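Local coordinates for probable mRNA-capping enzyme (Acanthamoeba polyphaga mimivirus, PDB 3BGY), which catalyses steps of viral mRNA capping, its N-terminal tunnel-type domain, the part in this chain, removing the terminal phosphate from the 5'-triphosphate end of the transcript, at residues A[12-17]-A[138-143]; A[124-129]-A[148-153]; A[180-185]-A[211-216]. One frame throughout, in Å; residues are numbered along the deposited sequence.

Interaction 1 (A[12-17]-A[138-143]); sequences ITIFSE and DNWAIT
Ile14 lies over one face of the Trp140 indole, a CH-pi contact that fastens the loop ahead of helix 17-32 to the turn entering strand 142-152 of the tunnel-type beta barrel. CG2 of Ile14 stands 3.9 Å from the centroid of the five-membered ring of Trp140, 11° off its normal. With CG1 anti to the carbonyl carbon (chi1 -65°), Ile14 sets that second branch over the indole too. Ile12 comes instead to the edge of the ring, its CG2 4.1 Å from CH2 of Trp140 and near the ring plane.

Apolar packing continues at Ile142. Its CD1 meets CG2 of Ile14 at 4.1 Å and CE1 of Phe15 at 4.4 Å. Helix 221-235 backs this cluster: Leu228 touches Ile14 and Phe15, while the ring of Phe232 meets that of Trp140.

Polar groups communicate through water. One molecule lies at the indole edge, in its plane, accepting from NE1 of Trp140 at 3.0 Å and donating a weak bond of 3.4 Å to the carbonyl O of Thr13. The other binds OG of Ser16, the N-cap residue of helix 17-32, whose side chain also caps a backbone N of that helix; Glu19 binds the backbone N atoms of Ser16 and Asp138. This second water lies 2.8 Å from OG of Ser16 and donates to OD2 of Asp138 at 3.1 Å.

Interaction 2 (A[124-129]-A[148-153]); sequences IVYKNR and EEIPLV. With ACT (acetate ion), chain D.
Glu148 receives the backbone N-H of Asn128 on its carbonyl O (3.0 Å), opening an antiparallel run between strands 122-136 and 142-152, a hairpin of the barrel wall. Its extended side chain crosses that of Asn128, the carboxylate and amide planes 32° apart; OE1 of Glu148 is held by OG of Ser131, and OD1 of Asn128 by the backbone N of Gly130.

Glu149 turns to the other face and lies beside Lys127, both chains pointing the same way. The lysine bends at its third torsion (chi3 90°), and its CE comes to 3.9 Å from OE1 of Glu149. NZ of Lys127 stays 4.2 Å from OE2 of Glu149, longer than a salt bridge.

Ile150 and Tyr126 exchange two backbone bonds, each 2.9 Å between N of one residue and O of the other. CD1 of Ile150 approaches the phenol edge at CD2 of Tyr126, while the hydroxyl OH of Tyr126 donates to OXT of an acetate at 2.6 Å. Pro151 faces Val125 in a non-hydrogen-bonded pair, where its missing N-H costs this pairing nothing. Leu152 then gives its N-H almost straight (175°) to O of Ile124, and its CD1 lies 4.3 Å from CB of Tyr126.

The chemistry divides by face: aromatic and aliphatic groups mingle with polar ends beside Tyr126, whereas the Lys127-Glu149 pair, with Arg85 in a weak long ion pair to the glutamate, is consistent with the charged lining of a tunnel.

Interaction 3 (A[180-185]-A[211-216]); sequences FTINKN and LELELI
The carbonyl O of Asn185 receives the backbone N-H of Ile216 in a short, straight bond of 2.7 Å (173°). The donor sits well above the carbonyl plane, 51° out of it, and CA of Leu215 adds a CA-H...O contact to the same oxygen at 3.4 Å. CD2 of Leu215 also lies near, 3.8 Å from O of Asn185. One backbone oxygen thus ties the end of strand 208-215 to the turn between strands 169-183 and 186-196.

That turn is shaped from within. OD1 of Asn183 accepts from the backbone N of Asn185 at 2.9 Å, in the plane of the amide and on a lone pair, which makes an Asx turn; OG of Ser186 binds the same OD1, and ND2 of Asn183 reaches Glu227.

Ile216 supplies most of the side-chain packing and lies across the turn. Its CG2 presses on the carbonyl O of Lys184 at 3.6 Å. The other branch starts with CG1 anti to the carbonyl carbon, and the extended second torsion (168°) carries CD1 on to CG2 of Thr181, 4.2 Å away, the two side chains crossing at about a right angle. Further along, CD1 of Ile182 comes to 4.1 Å from CD1 of Leu213, a contact made tentative by the second conformer of the leucine.

Strand 186-196 runs between the two strands in the barrel order, so residues 180-185 and 211-216 meet round its beginning. Beyond, Leu213 packs on Ile188 of that strand and on Leu224 and Leu228 of helix 221-235, while its backbone bonds to Val40 of strand 36-42, where the barrel closes.

All three interactions reach one closed antiparallel barrel but do not touch one another. Interactions 1 and 2 both use strand 142-152, one at its entry and the other at its far end, with centres about 29 Å apart. Interaction 3 lies about 19 Å from each, between centres, and comes within about 6 Å of interaction 2 at the nearest atoms. In the conformer given for Glu214, that gap lies between its carboxylate and that of Glu149, across the barrel interior. The same conformer stands close to Glu39, and such acidic groups are consistent with the metal-dependent centre of a tunnel triphosphatase. Interaction 1 lies on the outer side; the acetate beside interaction 2 probably came from the crystallisation liquor.

Interaction 1 (A[12-17]-A[138-143])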
loop_
_atom_site.group_PDB
_atom_site.type_symbol
_atom_site.label_atom_id
_atom_site.label_comp_id
_atom_site.label_asym_id
_atom_site.label_seq_id
_atom_site.Cartn_x
_atom_site.Cartn_y
_atom_site.Cartn_z
ATOM N N ILE A 12 28.135 -9.396 1.409
ATOM C CA ILE A 12 26.801 -9.792 1.958
ATOM C C ILE A 12 25.728 -9.681 0.866
ATOM O O ILE A 12 25.396 -8.579 0.416
ATOM C CB ILE A 12 26.389 -8.900 3.190
ATOM C CG1 ILE A 12 27.526 -8.843 4.222
ATOM C CG2 ILE A 12 25.112 -9.463 3.861
ATOM C CD1 ILE A 12 27.362 -7.771 5.302
ATOM N N THR A 13 25.228 -10.830 0.416
ATOM C CA THR A 13 24.174 -10.875 -0.599
ATOM C C THR A 13 22.881 -11.304 0.079
ATOM O O THR A 13 22.893 -12.115 1.002
ATOM C CB THR A 13 24.483 -11.865 -1.772
ATOM O OG1 THR A 13 24.699 -13.187 -1.262
ATOM C CG2 THR A 13 25.696 -11.414 -2.570
ATOM N N ILE A 14 21.772 -10.748 -0.390
ATOM C CA ILE A 14 20.443 -11.046 0.141
ATOM C C ILE A 14 19.772 -12.171 -0.621
ATOM O O ILE A 14 19.188 -13.069 -0.015
ATOM C CB ILE A 14 19.514 -9.779 0.103
ATOM C CG1 ILE A 14 20.060 -8.715 1.050
ATOM C CG2 ILE A 14 18.055 -10.117 0.532
ATOM C CD1 ILE A 14 19.307 -7.403 0.992
ATOM N N PHE A 15 19.897 -12.142 -1.943
ATOM C CA PHE A 15 19.226 -13.116 -2.798
ATOM C C PHE A 15 20.064 -14.315 -3.184
ATOM O O PHE A 15 21.249 -14.187 -3.489
ATOM C CB PHE A 15 18.743 -12.450 -4.106
ATOM C CG PHE A 15 17.937 -11.193 -3.897
ATOM C CD1 PHE A 15 16.856 -11.175 -2.998
ATOM C CD2 PHE A 15 18.263 -10.014 -4.595
ATOM C CE1 PHE A 15 16.114 -9.991 -2.789
ATOM C CE2 PHE A 15 17.521 -8.832 -4.396
ATOM C CZ PHE A 15 16.450 -8.833 -3.492
ATOM N N SER A 16 19.405 -15.471 -3.233
ATOM C CA SER A 16 20.042 -16.702 -3.702
ATOM C C SER A 16 20.066 -16.561 -5.231
ATOM O O SER A 16 19.392 -15.676 -5.791
ATOM C CB SER A 16 19.182 -17.911 -3.342
ATOM O OG SER A 16 17.932 -17.837 -3.999
ATOM N N GLU A 17 20.764 -17.457 -5.926
ATOM C CA GLU A 17 20.819 -17.387 -7.382
ATOM C C GLU A 17 19.424 -17.506 -8.013
ATOM O O GLU A 17 19.081 -16.722 -8.917
ATOM C CB GLU A 17 21.762 -18.465 -7.942
ATOM C CG GLU A 17 21.855 -18.437 -9.472
ATOM C CD GLU A 17 22.740 -19.524 -10.040
ATOM O OE1 GLU A 17 23.154 -20.430 -9.289
ATOM O OE2 GLU A 17 23.036 -19.449 -11.248
ATOM N N ASP A 138 14.673 -16.464 1.311
ATOM C CA ASP A 138 15.286 -17.353 2.303
ATOM C C ASP A 138 16.196 -16.576 3.263
ATOM O O ASP A 138 17.081 -15.818 2.839
ATOM C CB ASP A 138 16.103 -18.474 1.629
ATOM C CG ASP A 138 15.265 -19.389 0.737
ATOM O OD1 ASP A 138 14.027 -19.481 0.896
ATOM O OD2 ASP A 138 15.874 -20.039 -0.143
ATOM N N ASN A 139 15.937 -16.757 4.563
ATOM C CA ASN A 139 16.699 -16.154 5.664
ATOM C C ASN A 139 16.690 -14.625 5.881
ATOM O O ASN A 139 17.466 -14.100 6.691
ATOM C CB ASN A 139 18.143 -16.710 5.690
ATOM C CG ASN A 139 18.183 -18.241 5.739
ATOM O OD1 ASN A 139 18.739 -18.891 4.848
ATOM N ND2 ASN A 139 17.561 -18.815 6.758
ATOM N N TRP A 140 15.870 -13.906 5.115
ATOM C CA TRP A 140 15.731 -12.449 5.269
ATOM C C TRP A 140 14.241 -12.203 5.412
ATOM O O TRP A 140 13.436 -12.738 4.652
ATOM C CB TRP A 140 16.289 -11.678 4.074
ATOM C CG TRP A 140 17.764 -11.829 3.930
ATOM C CD1 TRP A 140 18.415 -12.858 3.310
ATOM C CD2 TRP A 140 18.773 -10.938 4.397
ATOM N NE1 TRP A 140 19.761 -12.663 3.350
ATOM C CE2 TRP A 140 20.023 -11.491 4.008
ATOM C CE3 TRP A 140 18.753 -9.714 5.093
ATOM C CZ2 TRP A 140 21.254 -10.866 4.296
ATOM C CZ3 TRP A 140 19.986 -9.076 5.386
ATOM C CH2 TRP A 140 21.220 -9.661 4.979
ATOM N N ALA A 141 13.876 -11.374 6.377
ATOM C CA ALA A 141 12.470 -11.103 6.669
ATOM C C ALA A 141 11.792 -10.095 5.723
ATOM O O ALA A 141 11.358 -9.005 6.137
ATOM C CB ALA A 141 12.334 -10.666 8.136
ATOM N N ILE A 142 11.734 -10.467 4.444
ATOM C CA ILE A 142 11.088 -9.649 3.405
ATOM C C ILE A 142 10.380 -10.472 2.384
ATOM O O ILE A 142 10.658 -11.675 2.230
ATOM C CB ILE A 142 12.096 -8.787 2.561
ATOM C CG1 ILE A 142 13.308 -9.600 2.098
ATOM C CG2 ILE A 142 12.482 -7.571 3.296
ATOM C CD1 ILE A 142 14.171 -8.917 1.061
ATOM N N THR A 143 9.399 -9.847 1.737
ATOM C CA THR A 143 8.704 -10.474 0.631
ATOM C C THR A 143 8.815 -9.518 -0.541
ATOM O O THR A 143 8.942 -8.319 -0.334
ATOM C CB THR A 143 7.231 -10.841 0.890
ATOM O OG1 THR A 143 6.460 -9.681 1.218
ATOM C CG2 THR A 143 7.115 -11.866 2.000
HETATM O O HOH W 1 21.574 -14.906 2.438
HETATM O O HOH W 2 16.111 -19.831 -3.233
#

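Interaction 2 (A[124-129]-A[148-153])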
loop_
_atom_site.group_PDB
_atom_site.type_symbol
_atom_site.label_atom_id
_atom_site.label_comp_id
_atom_site.label_asym_id
_atom_site.label_seq_id
_atom_site.Cartn_x
_atom_site.Cartn_y
_atom_site.Cartn_z
ATOM N N ILE A 124 -8.902 6.025 -5.935
ATOM C CA ILE A 124 -9.653 4.794 -6.176
ATOM C C ILE A 124 -8.843 3.848 -7.036
ATOM O O ILE A 124 -8.263 4.253 -8.049
ATOM C CB ILE A 124 -10.991 5.113 -6.916
ATOM C CG1 ILE A 124 -11.798 6.144 -6.126
ATOM C CG2 ILE A 124 -11.794 3.852 -7.108
ATOM C CD1 ILE A 124 -13.156 6.491 -6.722
ATOM N N VAL A 125 -8.769 2.587 -6.598
ATOM C CA VAL A 125 -8.032 1.576 -7.323
ATOM C C VAL A 125 -8.763 0.246 -7.340
ATOM O O VAL A 125 -9.513 -0.090 -6.419
ATOM C CB VAL A 125 -6.578 1.292 -6.716
ATOM C CG1 VAL A 125 -5.649 2.504 -6.851
ATOM C CG2 VAL A 125 -6.652 0.810 -5.258
ATOM N N TYR A 126 -8.548 -0.494 -8.415
ATOM C CA TYR A 126 -9.075 -1.842 -8.530
ATOM C C TYR A 126 -7.813 -2.708 -8.474
ATOM O O TYR A 126 -6.913 -2.585 -9.304
ATOM C CB TYR A 126 -9.862 -2.034 -9.828
ATOM C CG TYR A 126 -10.267 -3.475 -10.045
ATOM C CD1 TYR A 126 -11.361 -4.038 -9.350
ATOM C CD2 TYR A 126 -9.525 -4.297 -10.920
ATOM C CE1 TYR A 126 -11.698 -5.405 -9.516
ATOM C CE2 TYR A 126 -9.854 -5.645 -11.100
ATOM C CZ TYR A 126 -10.941 -6.187 -10.398
ATOM O OH TYR A 126 -11.244 -7.510 -10.586
ATOM N N LYS A 127 -7.785 -3.604 -7.498
ATOM C CA LYS A 127 -6.623 -4.451 -7.259
ATOM C C LYS A 127 -6.908 -5.861 -7.708
ATOM O O LYS A 127 -7.802 -6.509 -7.165
ATOM C CB LYS A 127 -6.288 -4.447 -5.766
ATOM C CG LYS A 127 -5.853 -3.109 -5.207
ATOM C CD LYS A 127 -5.711 -3.155 -3.675
ATOM C CE LYS A 127 -4.304 -3.561 -3.213
ATOM N NZ LYS A 127 -3.797 -4.853 -3.766
ATOM N N ASN A 128 -6.182 -6.317 -8.725
ATOM C CA ASN A 128 -6.364 -7.678 -9.233
ATOM C C ASN A 128 -5.377 -8.525 -8.438
ATOM O O ASN A 128 -4.187 -8.600 -8.767
ATOM C CB ASN A 128 -6.082 -7.762 -10.754
ATOM C CG ASN A 128 -6.265 -9.176 -11.322
ATOM O OD1 ASN A 128 -6.308 -10.171 -10.588
ATOM N ND2 ASN A 128 -6.306 -9.267 -12.639
ATOM N N ARG A 129 -5.888 -9.137 -7.377
ATOM C CA ARG A 129 -5.061 -9.947 -6.505
ATOM C C ARG A 129 -4.608 -11.278 -7.092
ATOM O O ARG A 129 -3.721 -11.923 -6.537
ATOM C CB ARG A 129 -5.751 -10.118 -5.155
ATOM C CG ARG A 129 -5.842 -8.795 -4.385
ATOM C CD ARG A 129 -5.879 -9.000 -2.878
ATOM N NE ARG A 129 -5.595 -7.757 -2.161
ATOM C CZ ARG A 129 -5.834 -7.552 -0.865
ATOM N NH1 ARG A 129 -6.368 -8.511 -0.113
ATOM N NH2 ARG A 129 -5.566 -6.369 -0.320
ATOM N N GLU A 148 -1.023 -5.945 -9.745
ATOM C CA GLU A 148 -1.744 -5.065 -10.661
ATOM C C GLU A 148 -2.737 -4.220 -9.890
ATOM O O GLU A 148 -3.616 -4.753 -9.216
ATOM C CB GLU A 148 -2.460 -5.906 -11.702
ATOM C CG GLU A 148 -3.086 -5.122 -12.829
ATOM C CD GLU A 148 -3.925 -6.001 -13.762
ATOM O OE1 GLU A 148 -4.023 -7.229 -13.536
ATOM O OE2 GLU A 148 -4.461 -5.452 -14.728
ATOM N N GLU A 149 -2.605 -2.900 -10.018
ATOM C CA GLU A 149 -3.461 -1.965 -9.323
ATOM C C GLU A 149 -3.824 -0.925 -10.351
ATOM O O GLU A 149 -3.002 -0.088 -10.721
ATOM C CB GLU A 149 -2.722 -1.326 -8.122
ATOM C CG GLU A 149 -2.346 -2.332 -6.999
ATOM C CD GLU A 149 -1.866 -1.693 -5.706
ATOM O OE1 GLU A 149 -2.533 -0.760 -5.206
ATOM O OE2 GLU A 149 -0.832 -2.154 -5.173
ATOM N N ILE A 150 -5.082 -0.955 -10.783
ATOM C CA ILE A 150 -5.552 -0.023 -11.809
ATOM C C ILE A 150 -6.187 1.203 -11.175
ATOM O O ILE A 150 -7.212 1.096 -10.506
ATOM C CB ILE A 150 -6.552 -0.756 -12.753
ATOM C CG1 ILE A 150 -5.885 -2.007 -13.331
ATOM C CG2 ILE A 150 -7.037 0.202 -13.875
ATOM C CD1 ILE A 150 -6.784 -2.900 -14.181
ATOM N N PRO A 151 -5.615 2.397 -11.418
ATOM C CA PRO A 151 -6.195 3.602 -10.818
ATOM C C PRO A 151 -7.360 4.093 -11.649
ATOM O O PRO A 151 -7.343 4.002 -12.878
ATOM C CB PRO A 151 -5.041 4.619 -10.886
ATOM C CG PRO A 151 -3.831 3.806 -11.227
ATOM C CD PRO A 151 -4.356 2.726 -12.105
ATOM N N LEU A 152 -8.409 4.526 -10.964
ATOM C CA LEU A 152 -9.570 5.091 -11.641
ATOM C C LEU A 152 -9.390 6.573 -11.398
ATOM O O LEU A 152 -9.417 7.012 -10.250
ATOM C CB LEU A 152 -10.871 4.576 -11.024
ATOM C CG LEU A 152 -11.396 3.219 -11.475
ATOM C CD1 LEU A 152 -10.652 2.083 -10.782
ATOM C CD2 LEU A 152 -12.880 3.159 -11.146
ATOM N N VAL A 153 -9.119 7.324 -12.465
ATOM C CA VAL A 153 -8.861 8.762 -12.363
ATOM C C VAL A 153 -9.920 9.695 -12.946
ATOM O O VAL A 153 -10.737 9.289 -13.781
ATOM C CB VAL A 153 -7.472 9.134 -12.936
ATOM C CG1 VAL A 153 -6.370 8.677 -11.980
ATOM C CG2 VAL A 153 -7.285 8.521 -14.309
HETATM C C ACT D . -14.609 -8.189 -9.437
HETATM O O ACT D . -15.721 -8.913 -9.736
HETATM O OXT ACT D . -13.502 -8.563 -9.742
HETATM C CH3 ACT D . -14.747 -6.897 -8.744
HETATM O O HOH W 3 -7.675 7.622 -8.087
#

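Interaction 3 (A[180-185]-A[211-216])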
loop_
_atom_site.group_PDB
_atom_site.type_symbol
_atom_site.label_atom_id
_atom_site.label_comp_id
_atom_site.label_asym_id
_atom_site.label_seq_id
_atom_site.Cartn_x
_atom_site.Cartn_y
_atom_site.Cartn_z
ATOM N N PHE A 180 9.099 8.599 1.861
ATOM C CA PHE A 180 10.362 9.270 1.610
ATOM C C PHE A 180 10.856 8.929 0.223
ATOM O O PHE A 180 11.172 7.783 -0.059
ATOM C CB PHE A 180 11.384 8.834 2.666
ATOM C CG PHE A 180 10.916 9.071 4.068
ATOM C CD1 PHE A 180 11.091 10.322 4.672
ATOM C CD2 PHE A 180 10.269 8.046 4.793
ATOM C CE1 PHE A 180 10.637 10.575 5.977
ATOM C CE2 PHE A 180 9.811 8.284 6.114
ATOM C CZ PHE A 180 9.996 9.561 6.716
ATOM N N THR A 181 10.912 9.921 -0.665
ATOM C CA THR A 181 11.376 9.676 -2.025
ATOM C C THR A 181 12.902 9.749 -1.980
ATOM O O THR A 181 13.479 10.822 -1.960
ATOM C CB THR A 181 10.731 10.692 -3.022
ATOM O OG1 THR A 181 9.312 10.491 -3.033
ATOM C CG2 THR A 181 11.249 10.433 -4.450
ATOM N N ILE A 182 13.535 8.587 -1.885
ATOM C CA ILE A 182 14.988 8.545 -1.745
ATOM C C ILE A 182 15.811 8.899 -2.984
ATOM O O ILE A 182 16.941 9.373 -2.866
ATOM C CB ILE A 182 15.444 7.239 -1.046
ATOM C CG1 ILE A 182 14.911 6.016 -1.781
ATOM C CG2 ILE A 182 14.947 7.222 0.436
ATOM C CD1 ILE A 182 15.530 4.689 -1.292
ATOM N N ASN A 183 15.234 8.658 -4.153
ATOM C CA ASN A 183 15.822 8.990 -5.454
ATOM C C ASN A 183 14.687 8.945 -6.455
ATOM O O ASN A 183 13.547 8.636 -6.092
ATOM C CB ASN A 183 17.010 8.065 -5.852
ATOM C CG ASN A 183 16.667 6.576 -5.801
ATOM O OD1 ASN A 183 15.680 6.127 -6.392
ATOM N ND2 ASN A 183 17.510 5.799 -5.131
ATOM N N LYS A 184 14.995 9.192 -7.728
ATOM C CA LYS A 184 13.980 9.205 -8.782
ATOM C C LYS A 184 13.235 7.902 -9.021
ATOM O O LYS A 184 12.103 7.918 -9.475
ATOM C CB LYS A 184 14.598 9.680 -10.109
ATOM C CG LYS A 184 15.918 9.008 -10.454
ATOM C CD LYS A 184 16.536 9.552 -11.739
ATOM C CE LYS A 184 17.924 8.943 -11.958
ATOM N NZ LYS A 184 18.625 9.484 -13.160
ATOM N N ASN A 185 13.821 6.795 -8.563
ATOM C CA ASN A 185 13.256 5.472 -8.818
ATOM C C ASN A 185 12.678 4.669 -7.674
ATOM O O ASN A 185 12.039 3.642 -7.906
ATOM C CB ASN A 185 14.322 4.632 -9.515
ATOM C CG ASN A 185 14.916 5.338 -10.719
ATOM O OD1 ASN A 185 14.185 5.854 -11.553
ATOM N ND2 ASN A 185 16.241 5.381 -10.799
ATOM N N LEU A 211 6.378 -1.464 6.614
ATOM C CA LEU A 211 7.512 -0.791 5.962
ATOM C C LEU A 211 7.705 -1.397 4.591
ATOM O O LEU A 211 7.784 -2.629 4.439
ATOM C CB LEU A 211 8.816 -0.992 6.747
ATOM C CG LEU A 211 10.140 -0.515 6.117
ATOM C CD1 LEU A 211 10.174 1.004 5.957
ATOM C CD2 LEU A 211 11.323 -0.961 6.981
ATOM N N GLU A 212 7.748 -0.543 3.574
ATOM C CA GLU A 212 7.967 -1.061 2.228
ATOM C C GLU A 212 8.873 -0.177 1.422
ATOM O O GLU A 212 8.985 1.001 1.695
ATOM C CB GLU A 212 6.668 -1.096 1.404
ATOM C CG GLU A 212 5.541 -1.959 1.905
ATOM C CD GLU A 212 4.532 -1.178 2.715
ATOM O OE1 GLU A 212 4.314 0.025 2.440
ATOM O OE2 GLU A 212 3.947 -1.777 3.627
ATOM N N LEU A 213 9.592 -0.783 0.478
ATOM C CA LEU A 213 10.406 -0.031 -0.477
ATOM C C LEU A 213 9.663 -0.258 -1.798
ATOM O O LEU A 213 9.639 -1.380 -2.317
ATOM C CB LEU A 213 11.853 -0.562 -0.575
ATOM C CG LEU A 213 12.669 0.074 -1.727
ATOM C CD1 LEU A 213 12.994 1.525 -1.408
ATOM C CD2 LEU A 213 13.927 -0.710 -1.997
ATOM N N GLU A 214 9.018 0.793 -2.318
ATOM C CA GLU A 214 8.262 0.686 -3.570
ATOM C C GLU A 214 8.996 1.379 -4.716
ATOM O O GLU A 214 9.526 2.476 -4.542
ATOM C CB GLU A 214 6.857 1.306 -3.427
ATOM C CG GLU A 214 6.131 0.956 -2.136
ATOM C CD GLU A 214 4.644 0.726 -2.307
ATOM O OE1 GLU A 214 4.023 1.301 -3.231
ATOM O OE2 GLU A 214 4.086 -0.034 -1.488
ATOM N N LEU A 215 9.000 0.748 -5.892
ATOM C CA LEU A 215 9.656 1.313 -7.076
ATOM C C LEU A 215 8.729 2.327 -7.764
ATOM O O LEU A 215 7.489 2.201 -7.721
ATOM C CB LEU A 215 10.049 0.230 -8.086
ATOM C CG LEU A 215 11.111 -0.724 -7.538
ATOM C CD1 LEU A 215 11.497 -1.640 -8.659
ATOM C CD2 LEU A 215 12.339 -0.010 -7.012
ATOM N N ILE A 216 9.364 3.343 -8.341
ATOM C CA ILE A 216 8.700 4.395 -9.129
ATOM C C ILE A 216 9.048 4.053 -10.598
ATOM O O ILE A 216 8.222 4.224 -11.506
ATOM C CB ILE A 216 9.224 5.812 -8.737
ATOM C CG1 ILE A 216 8.836 6.146 -7.300
ATOM C CG2 ILE A 216 8.688 6.914 -9.709
ATOM C CD1 ILE A 216 9.553 7.373 -6.729
#